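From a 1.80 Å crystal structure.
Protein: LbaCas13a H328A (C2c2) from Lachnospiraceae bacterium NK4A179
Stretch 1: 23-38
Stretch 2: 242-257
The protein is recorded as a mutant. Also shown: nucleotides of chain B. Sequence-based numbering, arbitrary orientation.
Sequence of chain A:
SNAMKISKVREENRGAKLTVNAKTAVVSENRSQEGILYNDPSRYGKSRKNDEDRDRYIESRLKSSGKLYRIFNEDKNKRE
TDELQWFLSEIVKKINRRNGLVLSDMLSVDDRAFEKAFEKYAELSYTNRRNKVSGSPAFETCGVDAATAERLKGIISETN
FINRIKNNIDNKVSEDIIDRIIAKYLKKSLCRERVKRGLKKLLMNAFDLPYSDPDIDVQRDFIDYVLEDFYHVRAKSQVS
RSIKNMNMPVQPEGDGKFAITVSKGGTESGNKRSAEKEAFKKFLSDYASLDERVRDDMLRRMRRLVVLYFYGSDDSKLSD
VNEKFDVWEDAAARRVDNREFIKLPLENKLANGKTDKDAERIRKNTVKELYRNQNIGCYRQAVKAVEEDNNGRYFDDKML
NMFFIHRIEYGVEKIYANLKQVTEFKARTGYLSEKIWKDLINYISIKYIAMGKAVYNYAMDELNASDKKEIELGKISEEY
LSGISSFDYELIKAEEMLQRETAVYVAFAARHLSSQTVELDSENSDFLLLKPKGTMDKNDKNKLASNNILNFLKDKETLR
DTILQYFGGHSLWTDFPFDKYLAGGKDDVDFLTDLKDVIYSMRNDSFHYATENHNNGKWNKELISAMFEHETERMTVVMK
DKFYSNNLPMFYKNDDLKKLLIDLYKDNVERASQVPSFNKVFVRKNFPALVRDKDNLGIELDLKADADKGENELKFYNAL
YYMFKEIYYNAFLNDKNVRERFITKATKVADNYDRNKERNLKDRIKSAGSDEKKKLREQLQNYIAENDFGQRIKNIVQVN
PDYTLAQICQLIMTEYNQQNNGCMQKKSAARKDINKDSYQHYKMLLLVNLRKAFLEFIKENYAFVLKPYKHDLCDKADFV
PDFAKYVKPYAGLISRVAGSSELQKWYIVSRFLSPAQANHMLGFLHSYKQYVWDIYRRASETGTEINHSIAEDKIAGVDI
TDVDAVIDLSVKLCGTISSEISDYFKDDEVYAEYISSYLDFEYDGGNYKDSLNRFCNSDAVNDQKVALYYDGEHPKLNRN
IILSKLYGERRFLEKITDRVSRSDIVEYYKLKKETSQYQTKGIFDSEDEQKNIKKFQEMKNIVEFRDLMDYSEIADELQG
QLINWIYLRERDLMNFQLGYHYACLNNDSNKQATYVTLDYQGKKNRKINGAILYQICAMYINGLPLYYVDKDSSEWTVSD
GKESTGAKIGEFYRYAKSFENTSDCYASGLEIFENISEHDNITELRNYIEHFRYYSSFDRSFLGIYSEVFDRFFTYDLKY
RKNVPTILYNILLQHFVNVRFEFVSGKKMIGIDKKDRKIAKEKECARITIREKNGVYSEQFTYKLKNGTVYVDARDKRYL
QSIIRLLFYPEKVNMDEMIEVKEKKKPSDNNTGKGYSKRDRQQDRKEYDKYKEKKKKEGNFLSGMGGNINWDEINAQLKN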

# COMPACT_ATOMS: atom_id res chain seq x y z
N LYS A 23 15.13 11.89 12.88
CA LYS A 23 14.94 11.35 11.54
C LYS A 23 16.25 11.40 10.80
O LYS A 23 17.17 12.13 11.16
N THR A 24 16.34 10.61 9.73
CA THR A 24 17.47 10.72 8.83
C THR A 24 16.98 11.27 7.50
O THR A 24 15.81 11.13 7.14
N ALA A 25 17.89 11.92 6.79
CA ALA A 25 17.64 12.33 5.43
C ALA A 25 18.96 12.22 4.70
O ALA A 25 20.02 12.09 5.31
N VAL A 26 18.89 12.29 3.38
CA VAL A 26 20.07 12.44 2.55
C VAL A 26 20.00 13.80 1.89
O VAL A 26 19.00 14.13 1.23
N VAL A 27 21.03 14.61 2.07
CA VAL A 27 21.05 15.91 1.41
C VAL A 27 22.17 15.92 0.39
O VAL A 27 23.17 15.21 0.52
N SER A 28 22.00 16.74 -0.65
CA SER A 28 22.96 16.84 -1.73
C SER A 28 23.31 18.31 -1.91
O SER A 28 22.43 19.11 -2.25
N GLU A 29 24.56 18.67 -1.65
CA GLU A 29 24.91 20.09 -1.72
C GLU A 29 25.52 20.45 -3.07
O GLU A 29 24.87 21.09 -3.90
N ASN A 30 26.77 20.04 -3.30
CA ASN A 30 27.45 20.31 -4.57
C ASN A 30 27.93 18.99 -5.16
O ASN A 30 29.12 18.68 -5.16
N ARG A 31 26.97 18.20 -5.65
CA ARG A 31 27.20 16.86 -6.20
C ARG A 31 27.95 15.95 -5.23
O ARG A 31 28.52 14.93 -5.63
N SER A 32 27.95 16.31 -3.95
CA SER A 32 28.35 15.42 -2.87
C SER A 32 27.17 15.32 -1.91
O SER A 32 26.38 16.25 -1.76
N GLN A 33 27.06 14.17 -1.25
CA GLN A 33 25.88 13.94 -0.45
C GLN A 33 26.27 13.64 0.99
O GLN A 33 27.43 13.36 1.32
N GLU A 34 25.28 13.74 1.87
CA GLU A 34 25.51 13.44 3.27
C GLU A 34 24.23 12.90 3.87
O GLU A 34 23.15 13.46 3.64
N GLY A 35 24.34 11.80 4.62
CA GLY A 35 23.25 11.39 5.47
C GLY A 35 23.26 12.23 6.73
O GLY A 35 24.29 12.37 7.39
N ILE A 36 22.11 12.83 7.05
CA ILE A 36 21.99 13.67 8.23
C ILE A 36 21.00 13.07 9.20
O ILE A 36 20.08 12.34 8.83
N LEU A 37 21.20 13.40 10.48
CA LEU A 37 20.21 13.20 11.52
C LEU A 37 19.58 14.53 11.85
O LEU A 37 20.28 15.55 11.94
N TYR A 38 18.27 14.54 12.02
CA TYR A 38 17.60 15.77 12.42
C TYR A 38 16.45 15.49 13.36
O TYR A 38 15.76 14.47 13.26
N SER A 242 28.19 5.31 9.28
CA SER A 242 27.30 4.66 8.32
C SER A 242 26.11 5.55 7.98
O SER A 242 25.62 5.51 6.83
N ILE A 243 25.63 6.34 8.94
CA ILE A 243 24.56 7.30 8.66
C ILE A 243 25.07 8.37 7.71
O ILE A 243 24.41 8.71 6.72
N LYS A 244 26.26 8.90 7.99
CA LYS A 244 26.76 10.02 7.21
C LYS A 244 27.00 9.62 5.76
O LYS A 244 26.88 10.46 4.86
N ASN A 245 27.30 8.36 5.51
CA ASN A 245 27.57 7.89 4.17
C ASN A 245 26.34 7.35 3.46
O ASN A 245 26.47 6.83 2.35
N MET A 246 25.16 7.46 4.05
CA MET A 246 23.96 7.03 3.35
C MET A 246 23.75 7.89 2.10
O MET A 246 24.26 9.00 1.98
N ASN A 247 23.04 7.33 1.12
CA ASN A 247 22.83 8.06 -0.12
C ASN A 247 21.58 7.52 -0.79
O ASN A 247 20.98 6.54 -0.35
N MET A 248 21.19 8.20 -1.86
CA MET A 248 20.09 7.78 -2.70
C MET A 248 20.54 6.70 -3.67
O MET A 248 21.74 6.47 -3.84
N PRO A 249 19.60 6.03 -4.36
CA PRO A 249 19.98 4.98 -5.33
C PRO A 249 20.75 5.49 -6.54
O PRO A 249 21.59 4.76 -7.08
N VAL A 250 20.45 6.71 -7.00
CA VAL A 250 21.02 7.25 -8.23
C VAL A 250 21.43 8.69 -7.99
O VAL A 250 20.74 9.42 -7.27
N GLN A 251 22.56 9.09 -8.55
CA GLN A 251 23.02 10.46 -8.43
C GLN A 251 23.73 10.85 -9.71
O GLN A 251 24.19 9.99 -10.46
N PRO A 252 23.83 12.14 -10.00
CA PRO A 252 24.59 12.56 -11.17
C PRO A 252 26.09 12.42 -10.94
O PRO A 252 26.59 12.58 -9.82
N GLU A 253 26.79 12.08 -12.02
CA GLU A 253 28.25 11.99 -12.02
C GLU A 253 28.83 13.31 -12.51
O GLU A 253 28.13 14.33 -12.56
N GLY A 254 30.11 13.31 -12.90
CA GLY A 254 30.75 14.55 -13.32
C GLY A 254 30.12 15.14 -14.57
O GLY A 254 29.83 16.34 -14.62
N ASP A 255 29.89 14.31 -15.58
CA ASP A 255 29.41 14.76 -16.87
C ASP A 255 27.91 15.05 -16.89
O ASP A 255 27.32 15.12 -17.98
N GLY A 256 27.28 15.23 -15.73
CA GLY A 256 25.84 15.44 -15.70
C GLY A 256 25.05 14.26 -16.20
O GLY A 256 24.02 14.45 -16.87
N LYS A 257 25.53 13.04 -15.95
CA LYS A 257 24.84 11.80 -16.29
C LYS A 257 24.40 11.12 -15.00
O LYS A 257 25.16 11.07 -14.03

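Residues 23-28 and 33-38 form the two strands of an antiparallel hairpin, and the second stretch runs along one side of it, from the end of a helix through an extended segment to a beta turn. Together the two stretches bury 782 Å². In the first strand the side chains alternate, so that Thr24, Val26 and Ser28 point toward the second stretch while Ala25 and Val27 point away.

The tightest fit is at Gly35, where the hairpin offers a hollow instead of a bump. The end of the helix settles against the bare backbone: Gly35 N donates to Lys244 O (2.9 Å), Gly35 CA lies 3.2 Å from Ile243 O, and Lys244 CA approaches Gly35 O at 3.4 Å, the last two being CA-H...O contacts. A CB on Gly35 would point into this junction and fall 1.8 Å from Ile243 O, so the close approach depends on the absence of a side chain. Beside it, Glu34 points its CA-to-CB bond away, yet its extended side chain (chi1 t, chi2 t) still runs against the all-t Lys244, with Glu34 CG 3.9 Å from Lys244 CG. Further along the strand, Leu37 (m, t) starts sideways but brings CD2 to 4.1 Å from CD1 of Ile243 (m, t), which points toward the hairpin.

Val26, in the t rotamer, is the central apolar bump. Its CG2 lies 4.3 Å from Met246 CB, its CG1 3.8 Å from Asn247 OD1, and its CB 4.0 Å from Met248 SD, so the valine fits into a hollow lined by three consecutive residues. Met246 (m, t, m) extends its end to Thr24, with CE 3.9 Å from Thr24 CB; Met248 is m at all three chi angles. RNA closes this region: A26 of chain B brings N1 to 3.8 Å from Val26 CG2 and N3 to 3.6 Å from Met248 SD. Thr24 OG1, with chi1 p, shares a hydrogen bond with O2' of G23 (2.9 Å) and accepts a weak one from N6 of A26 (3.1 Å).

Next to this apolar patch is a polar network. Gln33 (chi1 m) points inward, and its OE1 accepts a nearly straight hydrogen bond from Asn247 ND2 (2.8 Å). At the other end of its amide, Gln33 NE2 donates to Ser28 OG (3.0 Å) and to a water (2.8 Å); that water donates to Arg31 O (3.0 Å) and Pro252 O (2.9 Å), filling the space between the stretches. Asn247 OD1 in turn accepts from Gln251 NE2 (3.1 Å) and Met248 N (2.7 Å), which holds the asparagine amide in place for Gln33. Gln251 NE2 also packs 3.5 Å from Gln33 CG.

At the hairpin tip, the poorly ordered Arg31 reaches over the turn from Glu253 to Gly256. Its NE lies 3.8 Å from Pro252 CB, NH1 makes a weak hydrogen bond to Gly254 O (2.5 Å), and NH2 approaches Gly256 CA at 3.4 Å.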

# COMPACT_ATOMS: atom_id res chain seq x y z
CB LYS A 23 13.86 12.13 10.79
CG LYS A 23 12.53 12.15 11.55
CD LYS A 23 11.40 12.66 10.68
CE LYS A 23 10.05 12.31 11.29
NZ LYS A 23 9.56 10.98 10.86
CB THR A 24 18.17 9.38 8.61
OG1 THR A 24 17.38 8.56 7.74
CG2 THR A 24 18.38 8.67 9.93
CB ALA A 25 17.07 13.76 5.34
CB VAL A 26 20.18 11.32 1.50
CG1 VAL A 26 21.34 11.62 0.57
CG2 VAL A 26 20.41 9.97 2.17
CB VAL A 27 21.19 17.07 2.41
CG1 VAL A 27 20.00 17.08 3.38
CG2 VAL A 27 22.51 16.99 3.16
CB SER A 28 22.38 16.25 -3.02
OG SER A 28 23.39 16.08 -3.99
CB GLU A 29 25.83 20.46 -0.56
CG GLU A 29 25.22 20.10 0.79
CD GLU A 29 25.27 21.25 1.79
OE1 GLU A 29 26.00 22.23 1.55
OE2 GLU A 29 24.56 21.16 2.82
CB ASN A 30 28.60 21.30 -4.37
CG ASN A 30 28.12 22.74 -4.24
OD1 ASN A 30 27.65 23.34 -5.21
ND2 ASN A 30 28.23 23.30 -3.04
CB ARG A 31 27.92 16.93 -7.55
CG ARG A 31 27.31 16.00 -8.58
CD ARG A 31 27.92 16.17 -9.94
NE ARG A 31 26.93 16.67 -10.90
CZ ARG A 31 27.20 17.00 -12.15
NH1 ARG A 31 28.44 16.88 -12.61
NH2 ARG A 31 26.24 17.44 -12.95
CB SER A 32 29.58 15.94 -2.13
OG SER A 32 29.32 17.21 -1.58
CB GLN A 33 25.05 12.80 -1.05
CG GLN A 33 24.36 13.21 -2.34
CD GLN A 33 25.21 12.90 -3.57
OE1 GLN A 33 25.87 11.87 -3.63
NE2 GLN A 33 25.20 13.81 -4.52
CB GLU A 34 25.96 14.70 4.02
CG GLU A 34 26.11 14.53 5.52
CD GLU A 34 26.52 15.83 6.19
OE1 GLU A 34 26.83 16.79 5.46
OE2 GLU A 34 26.51 15.89 7.45
CB ILE A 36 21.57 15.12 7.88
CG1 ILE A 36 20.18 15.13 7.22
CG2 ILE A 36 22.62 15.76 7.04
CD1 ILE A 36 19.45 16.48 7.33
CB LEU A 37 20.84 12.63 12.80
CG LEU A 37 21.24 11.17 12.88
CD1 LEU A 37 21.61 10.86 14.34
CD2 LEU A 37 20.08 10.32 12.44
CB TYR A 38 17.11 16.57 11.21
CG TYR A 38 16.03 15.94 10.34
CD1 TYR A 38 16.34 14.96 9.41
CD2 TYR A 38 14.71 16.38 10.42
CE1 TYR A 38 15.35 14.42 8.58
CE2 TYR A 38 13.72 15.86 9.59
CZ TYR A 38 14.05 14.88 8.68
OH TYR A 38 13.07 14.35 7.87
CB SER A 242 26.83 3.30 8.85
OG SER A 242 25.80 3.41 9.80
CB ILE A 243 24.04 7.93 9.96
CG1 ILE A 243 23.23 6.92 10.78
CG2 ILE A 243 23.22 9.19 9.65
CD1 ILE A 243 22.91 7.42 12.19
CB LYS A 244 28.05 10.55 7.84
CG LYS A 244 28.40 11.94 7.38
CD LYS A 244 29.72 12.40 7.97
CE LYS A 244 30.07 13.80 7.49
NZ LYS A 244 31.48 14.13 7.80
CB ASN A 245 28.66 6.82 4.20
CG ASN A 245 30.03 7.44 4.31
OD1 ASN A 245 30.59 7.87 3.31
ND2 ASN A 245 30.56 7.50 5.51
CB MET A 246 22.74 7.10 4.27
CG MET A 246 22.64 5.89 5.23
SD MET A 246 21.10 5.85 6.19
CE MET A 246 21.03 7.57 6.66
CB ASN A 247 24.05 7.95 -1.05
CG ASN A 247 24.25 9.20 -1.88
OD1 ASN A 247 23.30 9.92 -2.17
ND2 ASN A 247 25.50 9.48 -2.25
CB MET A 248 19.57 9.01 -3.45
CG MET A 248 19.22 10.15 -2.51
SD MET A 248 17.93 9.68 -1.37
CE MET A 248 16.58 9.41 -2.52
CB PRO A 249 18.63 4.39 -5.77
CG PRO A 249 17.61 4.87 -4.79
CD PRO A 249 18.14 6.14 -4.19
CB VAL A 250 20.00 7.14 -9.38
CG1 VAL A 250 20.46 7.96 -10.61
CG2 VAL A 250 19.75 5.66 -9.74
CB GLN A 251 23.98 10.66 -7.24
CG GLN A 251 23.35 10.52 -5.85
CD GLN A 251 22.41 11.66 -5.51
OE1 GLN A 251 22.13 12.54 -6.34
NE2 GLN A 251 21.90 11.65 -4.29
CB PRO A 252 24.19 14.03 -11.36
CG PRO A 252 23.63 14.46 -10.06
CD PRO A 252 23.11 13.25 -9.35
CB GLU A 253 28.72 10.83 -12.89
CG GLU A 253 28.06 9.51 -12.63
CD GLU A 253 28.88 8.35 -13.15
OE1 GLU A 253 29.65 7.78 -12.35
OE2 GLU A 253 28.77 8.00 -14.35
CB ASP A 255 29.75 13.72 -17.94
CG ASP A 255 29.65 12.30 -17.42
OD1 ASP A 255 29.26 12.12 -16.25
OD2 ASP A 255 29.98 11.37 -18.19
CB LYS A 257 25.74 10.85 -17.07
CG LYS A 257 26.29 11.44 -18.37
CD LYS A 257 25.17 11.98 -19.23
CE LYS A 257 25.67 12.74 -20.45
NZ LYS A 257 24.52 13.24 -21.27
P C B 12 25.29 1.51 -0.90
OP1 C B 12 26.19 2.25 -1.83
OP2 C B 12 25.26 0.02 -0.84
O5' C B 12 25.52 2.03 0.58
C5' C B 12 25.67 3.42 0.83
C4' C B 12 25.86 3.66 2.30
O4' C B 12 24.64 3.33 3.01
C3' C B 12 26.91 2.79 2.98
O3' C B 12 28.25 3.20 2.75
C2' C B 12 26.48 2.86 4.43
O2' C B 12 26.80 4.13 4.96
C1' C B 12 24.97 2.78 4.28
N1 C B 12 24.53 1.37 4.35
C2 C B 12 24.44 0.83 5.63
O2 C B 12 24.69 1.54 6.62
N3 C B 12 24.06 -0.45 5.77
C4 C B 12 23.81 -1.18 4.68
N4 C B 12 23.45 -2.45 4.90
C5 C B 12 23.90 -0.68 3.34
C6 C B 12 24.29 0.61 3.23
P G B 23 18.36 2.85 13.22
OP1 G B 23 17.75 3.85 14.15
OP2 G B 23 17.85 1.46 13.22
O5' G B 23 18.28 3.34 11.72
C5' G B 23 18.74 4.64 11.38
C4' G B 23 18.62 4.88 9.90
O4' G B 23 19.32 3.85 9.17
C3' G B 23 17.22 4.81 9.35
O3' G B 23 16.48 5.99 9.63
C2' G B 23 17.46 4.58 7.87
O2' G B 23 17.87 5.79 7.24
C1' G B 23 18.67 3.64 7.92
N9 G B 23 18.30 2.22 7.83
C8 G B 23 18.20 1.31 8.86
N7 G B 23 17.87 0.11 8.43
C5 G B 23 17.78 0.24 7.04
C6 G B 23 17.47 -0.71 6.03
O6 G B 23 17.21 -1.91 6.19
N1 G B 23 17.49 -0.14 4.75
C2 G B 23 17.76 1.19 4.48
N2 G B 23 17.74 1.61 3.21
N3 G B 23 18.05 2.07 5.42
C4 G B 23 18.03 1.53 6.66
P A B 26 9.30 5.80 1.74
OP1 A B 26 8.37 5.15 0.78
OP2 A B 26 10.06 5.04 2.75
O5' A B 26 10.35 6.65 0.91
C5' A B 26 9.99 7.36 -0.27
C4' A B 26 11.21 7.52 -1.15
O4' A B 26 12.13 8.43 -0.49
C3' A B 26 11.98 6.22 -1.37
O3' A B 26 12.65 6.28 -2.62
C2' A B 26 13.01 6.26 -0.24
O2' A B 26 14.14 5.45 -0.42
C1' A B 26 13.34 7.76 -0.19
N9 A B 26 13.74 8.16 1.15
C8 A B 26 12.91 8.59 2.16
N7 A B 26 13.55 8.84 3.28
C5 A B 26 14.87 8.55 2.98
C6 A B 26 16.03 8.63 3.76
N6 A B 26 15.99 9.02 5.05
N1 A B 26 17.19 8.26 3.19
C2 A B 26 17.19 7.87 1.91
N3 A B 26 16.16 7.76 1.08
C4 A B 26 15.01 8.13 1.68
O HOH W 1 26.42 13.36 -7.05